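Local coordinates for oxidoreductase, 2OG-Fe oxygenase family protein, putative, expressed (Oryza sativa subsp. japonica, PDB 5XOI), which probably acts as an iron(II)- and 2-oxoglutarate-dependent dioxygenase of the AlkB family, represented here by its catalytic domain with manganese in the metal site, at residues L160-N172 / I197-P210. Residues are numbered along the deposited sequence; the frame is centred on the assembly and turned at random.
Sequences LGDTAEFLYGDVN and IFHGVSRIKPKTAP. With MN (manganese (II) ion), chain C.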
loop_
_atom_site.group_PDB
_atom_site.type_symbol
_atom_site.label_atom_id
_atom_site.label_comp_id
_atom_site.label_asym_id
_atom_site.label_seq_id
_atom_site.Cartn_x
_atom_site.Cartn_y
_atom_site.Cartn_z
ATOM N N LEU A 160 8.466 1.975 1.986
ATOM C CA LEU A 160 9.771 2.622 1.873
ATOM C C LEU A 160 10.090 3.363 3.162
ATOM O O LEU A 160 9.204 3.959 3.778
ATOM C CB LEU A 160 9.832 3.608 0.692
ATOM C CG LEU A 160 9.548 3.090 -0.724
ATOM C CD1 LEU A 160 8.057 3.081 -1.017
ATOM C CD2 LEU A 160 10.269 3.950 -1.743
ATOM N N GLY A 161 11.368 3.344 3.550
ATOM C CA GLY A 161 11.781 4.050 4.753
ATOM C C GLY A 161 11.814 3.152 5.974
ATOM O O GLY A 161 12.265 2.008 5.895
ATOM N N ASP A 162 11.360 3.663 7.115
ATOM C CA ASP A 162 11.313 2.857 8.330
ATOM C C ASP A 162 10.357 1.672 8.186
ATOM O O ASP A 162 9.348 1.735 7.477
ATOM C CB ASP A 162 10.868 3.716 9.510
ATOM C CG ASP A 162 11.927 4.708 9.942
ATOM O OD1 ASP A 162 13.141 4.418 9.774
ATOM O OD2 ASP A 162 11.541 5.780 10.465
ATOM N N THR A 163 10.673 0.599 8.901
ATOM C CA THR A 163 9.855 -0.607 8.889
ATOM C C THR A 163 8.530 -0.374 9.606
ATOM O O THR A 163 8.481 0.297 10.644
ATOM C CB THR A 163 10.625 -1.735 9.567
ATOM O OG1 THR A 163 11.829 -1.988 8.829
ATOM C CG2 THR A 163 9.772 -3.015 9.671
ATOM N N ALA A 164 7.450 -0.926 9.046
ATOM C CA ALA A 164 6.149 -0.937 9.708
ATOM C C ALA A 164 5.870 -2.322 10.270
ATOM O O ALA A 164 6.186 -3.324 9.634
ATOM C CB ALA A 164 5.027 -0.571 8.738
ATOM N N GLU A 165 5.280 -2.369 11.465
ATOM C CA GLU A 165 4.659 -3.582 11.982
ATOM C C GLU A 165 3.229 -3.606 11.440
ATOM O O GLU A 165 2.421 -2.739 11.783
ATOM C CB GLU A 165 4.708 -3.598 13.512
ATOM C CG GLU A 165 6.145 -3.656 14.043
ATOM C CD GLU A 165 6.249 -3.726 15.564
ATOM O OE1 GLU A 165 5.315 -4.237 16.222
ATOM O OE2 GLU A 165 7.291 -3.287 16.101
ATOM N N PHE A 166 2.935 -4.566 10.560
ATOM C CA PHE A 166 1.690 -4.610 9.792
ATOM C C PHE A 166 0.814 -5.725 10.347
ATOM O O PHE A 166 1.259 -6.872 10.451
ATOM C CB PHE A 166 1.998 -4.827 8.303
ATOM C CG PHE A 166 0.788 -4.832 7.399
ATOM C CD1 PHE A 166 0.235 -3.640 6.939
ATOM C CD2 PHE A 166 0.235 -6.033 6.959
ATOM C CE1 PHE A 166 -0.854 -3.638 6.087
ATOM C CE2 PHE A 166 -0.866 -6.032 6.092
ATOM C CZ PHE A 166 -1.407 -4.836 5.663
ATOM N N LEU A 167 -0.419 -5.384 10.729
ATOM C CA LEU A 167 -1.356 -6.355 11.276
ATOM C C LEU A 167 -2.324 -6.791 10.187
ATOM O O LEU A 167 -2.729 -5.976 9.350
ATOM C CB LEU A 167 -2.150 -5.762 12.446
ATOM C CG LEU A 167 -1.582 -5.789 13.870
ATOM C CD1 LEU A 167 -0.084 -5.605 13.929
ATOM C CD2 LEU A 167 -2.287 -4.740 14.713
ATOM N N TYR A 168 -2.722 -8.064 10.211
ATOM C CA TYR A 168 -3.737 -8.523 9.268
ATOM C C TYR A 168 -4.509 -9.703 9.846
ATOM O O TYR A 168 -3.965 -10.516 10.602
ATOM C CB TYR A 168 -3.126 -8.914 7.910
ATOM C CG TYR A 168 -2.064 -9.986 7.968
ATOM C CD1 TYR A 168 -0.746 -9.673 8.298
ATOM C CD2 TYR A 168 -2.372 -11.310 7.659
ATOM C CE1 TYR A 168 0.241 -10.665 8.334
ATOM C CE2 TYR A 168 -1.400 -12.307 7.698
ATOM C CZ TYR A 168 -0.102 -11.982 8.038
ATOM O OH TYR A 168 0.852 -12.983 8.075
ATOM N N GLY A 169 -5.785 -9.789 9.480
ATOM C CA GLY A 169 -6.620 -10.864 9.976
ATOM C C GLY A 169 -8.009 -10.767 9.391
ATOM O O GLY A 169 -8.282 -9.941 8.519
ATOM N N ASP A 170 -8.892 -11.623 9.885
ATOM C CA ASP A 170 -10.228 -11.701 9.318
ATOM C C ASP A 170 -11.241 -10.815 10.031
ATOM O O ASP A 170 -12.366 -10.677 9.534
ATOM C CB ASP A 170 -10.735 -13.141 9.355
ATOM C CG ASP A 170 -9.893 -14.070 8.514
ATOM O OD1 ASP A 170 -9.596 -13.719 7.358
ATOM O OD2 ASP A 170 -9.525 -15.140 9.020
ATOM N N VAL A 171 -10.883 -10.230 11.177
ATOM C CA VAL A 171 -11.836 -9.499 12.009
ATOM C C VAL A 171 -11.180 -8.243 12.571
ATOM O O VAL A 171 -9.956 -8.082 12.563
ATOM C CB VAL A 171 -12.402 -10.353 13.172
ATOM C CG1 VAL A 171 -13.231 -11.507 12.652
ATOM C CG2 VAL A 171 -11.282 -10.817 14.104
ATOM N N ASN A 172 -12.025 -7.356 13.094
ATOM C CA ASN A 172 -11.583 -6.104 13.710
ATOM C C ASN A 172 -11.263 -6.330 15.193
ATOM O O ASN A 172 -11.929 -5.824 16.104
ATOM C CB ASN A 172 -12.656 -5.043 13.516
ATOM C CG ASN A 172 -12.289 -3.719 14.132
ATOM O OD1 ASN A 172 -11.114 -3.355 14.208
ATOM N ND2 ASN A 172 -13.301 -2.982 14.572
ATOM N N ILE A 197 -9.207 -8.623 3.877
ATOM C CA ILE A 197 -8.620 -8.753 5.206
ATOM C C ILE A 197 -8.718 -7.424 5.942
ATOM O O ILE A 197 -8.605 -6.341 5.352
ATOM C CB ILE A 197 -7.159 -9.233 5.143
ATOM C CG1 ILE A 197 -6.318 -8.328 4.225
ATOM C CG2 ILE A 197 -7.103 -10.700 4.732
ATOM C CD1 ILE A 197 -4.802 -8.563 4.344
ATOM N N PHE A 198 -8.953 -7.507 7.242
ATOM C CA PHE A 198 -8.711 -6.366 8.110
ATOM C C PHE A 198 -7.204 -6.179 8.265
ATOM O O PHE A 198 -6.457 -7.146 8.407
ATOM C CB PHE A 198 -9.360 -6.586 9.479
ATOM C CG PHE A 198 -10.849 -6.341 9.504
ATOM C CD1 PHE A 198 -11.734 -7.347 9.127
ATOM C CD2 PHE A 198 -11.365 -5.122 9.925
ATOM C CE1 PHE A 198 -13.107 -7.137 9.149
ATOM C CE2 PHE A 198 -12.752 -4.897 9.952
ATOM C CZ PHE A 198 -13.619 -5.900 9.564
ATOM N N HIS A 199 -6.742 -4.933 8.249
ATOM C CA HIS A 199 -5.297 -4.721 8.271
ATOM C C HIS A 199 -5.002 -3.313 8.769
ATOM O O HIS A 199 -5.877 -2.443 8.817
ATOM C CB HIS A 199 -4.667 -4.944 6.888
ATOM C CG HIS A 199 -5.248 -4.068 5.828
ATOM N ND1 HIS A 199 -6.440 -4.361 5.198
ATOM C CD2 HIS A 199 -4.842 -2.874 5.338
ATOM C CE1 HIS A 199 -6.728 -3.394 4.347
ATOM N NE2 HIS A 199 -5.780 -2.477 4.419
ATOM N N GLY A 200 -3.754 -3.108 9.170
ATOM C CA GLY A 200 -3.366 -1.794 9.653
ATOM C C GLY A 200 -1.903 -1.778 10.039
ATOM O O GLY A 200 -1.171 -2.754 9.843
ATOM N N VAL A 201 -1.485 -0.647 10.606
ATOM C CA VAL A 201 -0.086 -0.431 10.965
ATOM C C VAL A 201 -0.063 -0.145 12.462
ATOM O O VAL A 201 -0.593 0.880 12.912
ATOM C CB VAL A 201 0.560 0.706 10.158
ATOM C CG1 VAL A 201 1.954 1.014 10.716
ATOM C CG2 VAL A 201 0.694 0.316 8.684
ATOM N N SER A 202 0.505 -1.069 13.242
ATOM C CA SER A 202 0.495 -0.898 14.691
ATOM C C SER A 202 1.660 -0.067 15.205
ATOM O O SER A 202 1.577 0.484 16.315
ATOM C CB SER A 202 0.499 -2.263 15.373
ATOM O OG SER A 202 1.616 -3.023 14.941
ATOM N N ARG A 203 2.733 0.048 14.425
ATOM C CA ARG A 203 3.956 0.677 14.900
ATOM C C ARG A 203 4.882 0.922 13.718
ATOM O O ARG A 203 4.932 0.114 12.786
ATOM C CB ARG A 203 4.647 -0.229 15.923
ATOM C CG ARG A 203 5.556 0.454 16.901
ATOM C CD ARG A 203 6.142 -0.618 17.820
ATOM N NE ARG A 203 6.796 -0.066 19.003
ATOM C CZ ARG A 203 7.877 0.699 18.965
ATOM N NH1 ARG A 203 8.416 1.013 17.800
ATOM N NH2 ARG A 203 8.422 1.147 20.088
ATOM N N ILE A 204 5.602 2.038 13.765
ATOM C CA ILE A 204 6.739 2.288 12.890
ATOM C C ILE A 204 7.993 2.058 13.727
ATOM O O ILE A 204 8.109 2.599 14.832
ATOM C CB ILE A 204 6.714 3.713 12.310
ATOM C CG1 ILE A 204 5.368 4.042 11.628
ATOM C CG2 ILE A 204 7.903 3.928 11.371
ATOM C CD1 ILE A 204 5.029 3.171 10.416
ATOM N N LYS A 205 8.914 1.239 13.220
ATOM C CA LYS A 205 10.158 0.963 13.936
ATOM C C LYS A 205 11.149 2.084 13.661
ATOM O O LYS A 205 11.607 2.228 12.521
ATOM C CB LYS A 205 10.760 -0.381 13.499
ATOM C CG LYS A 205 9.864 -1.588 13.746
ATOM C CD LYS A 205 10.585 -2.877 13.347
ATOM C CE LYS A 205 9.812 -4.119 13.749
ATOM N NZ LYS A 205 9.509 -4.139 15.200
ATOM N N PRO A 206 11.508 2.903 14.648
ATOM C CA PRO A 206 12.371 4.047 14.341
ATOM C C PRO A 206 13.766 3.600 13.943
ATOM O O PRO A 206 14.248 2.540 14.352
ATOM C CB PRO A 206 12.384 4.864 15.644
ATOM C CG PRO A 206 11.836 3.954 16.701
ATOM C CD PRO A 206 10.959 2.957 16.015
ATOM N N LYS A 207 14.392 4.414 13.088
ATOM C CA LYS A 207 15.802 4.240 12.732
ATOM C C LYS A 207 16.051 2.913 12.035
ATOM O O LYS A 207 17.091 2.281 12.246
ATOM C CB LYS A 207 16.711 4.342 13.960
ATOM C CG LYS A 207 16.388 5.509 14.858
ATOM C CD LYS A 207 17.014 6.761 14.335
ATOM C CE LYS A 207 18.518 6.748 14.543
ATOM N NZ LYS A 207 19.103 7.940 13.885
ATOM N N THR A 208 15.105 2.467 11.213
ATOM C CA THR A 208 15.286 1.228 10.469
ATOM C C THR A 208 15.437 1.439 8.970
ATOM O O THR A 208 15.846 0.502 8.272
ATOM C CB THR A 208 14.125 0.254 10.744
ATOM O OG1 THR A 208 12.866 0.947 10.674
ATOM C CG2 THR A 208 14.274 -0.355 12.133
ATOM N N ALA A 209 15.166 2.638 8.468
ATOM C CA ALA A 209 15.351 2.922 7.050
ATOM C C ALA A 209 16.814 2.733 6.649
ATOM O O ALA A 209 17.719 3.099 7.406
ATOM C CB ALA A 209 14.912 4.353 6.727
ATOM N N PRO A 210 17.082 2.168 5.473
ATOM C CA PRO A 210 18.478 1.978 5.055
ATOM C C PRO A 210 19.195 3.312 4.908
ATOM O O PRO A 210 18.632 4.294 4.419
ATOM C CB PRO A 210 18.357 1.252 3.711
ATOM C CG PRO A 210 16.982 0.681 3.699
ATOM C CD PRO A 210 16.128 1.604 4.511
HETATM MN MN MN C . -5.974 -0.373 3.768
HETATM O O HOH W 1 13.221 6.970 12.217
HETATM O O HOH W 2 -4.647 -0.803 1.906
#
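One face of the Phe-198 ring lies against the backbone that runs from Val-171 to Asn-172, with Asn-172 N 3.8 Å above the ring centre and Val-171 C nearer the rim; Gly-169 O sits at the ring's edge. Further along, the rings of Phe-166 and His-199 meet rim to rim, their planes 28° apart, and Phe-166 CZ comes within 3.5 Å of His-199 CB. With CG set between its backbone N and carbonyl carbon (chi1 58°), His-199 donates from ND1 to Ile-197 O, which lies in the ring plane, while NE2 binds manganese at 2.2 Å. The ND1 bond and the metal together hold the imidazole's rotation. His-139 and Asp-141 complete the protein's share of the metal site, the His-X-Asp...His triad of 2-oxoglutarate oxygenases, and strands 163-169 and 198-205 are antiparallel neighbours in the four-stranded minor sheet of the double-stranded beta-helix. Phe-166, His-199, Val-201 and Ile-204 project from one side of this pair. Opposite Glu-165, strand 198-205 makes a classic beta bulge at Ser-202 and Arg-203: Ser-202 N donates to Glu-165 O and Glu-165 N to Arg-203 O. Ser-202 OG adds a longer bond to Glu-165 O, 3.3 Å, from above the carbonyl plane. On the other side, Lys-205 NZ forms a salt bridge with Glu-165 OE2, approaching from above the carboxylate plane. Beside the link between Gly-161 and Thr-163, Asp-162 OD1 takes two backbone bonds: Ala-209 N (3.0 Å) on its anti lone pair and Thr-208 N from above the carboxylate plane. A water joins OD2 to Lys-207 N. An alanine in place of Asp-162 would probably leave the amides of Thr-208 and Ala-209 without their shared acceptor and the turn through Lys-207 less firmly held. Thr-208 OG1 accepts from Thr-163 N at 2.8 Å and donates to Lys-205 O.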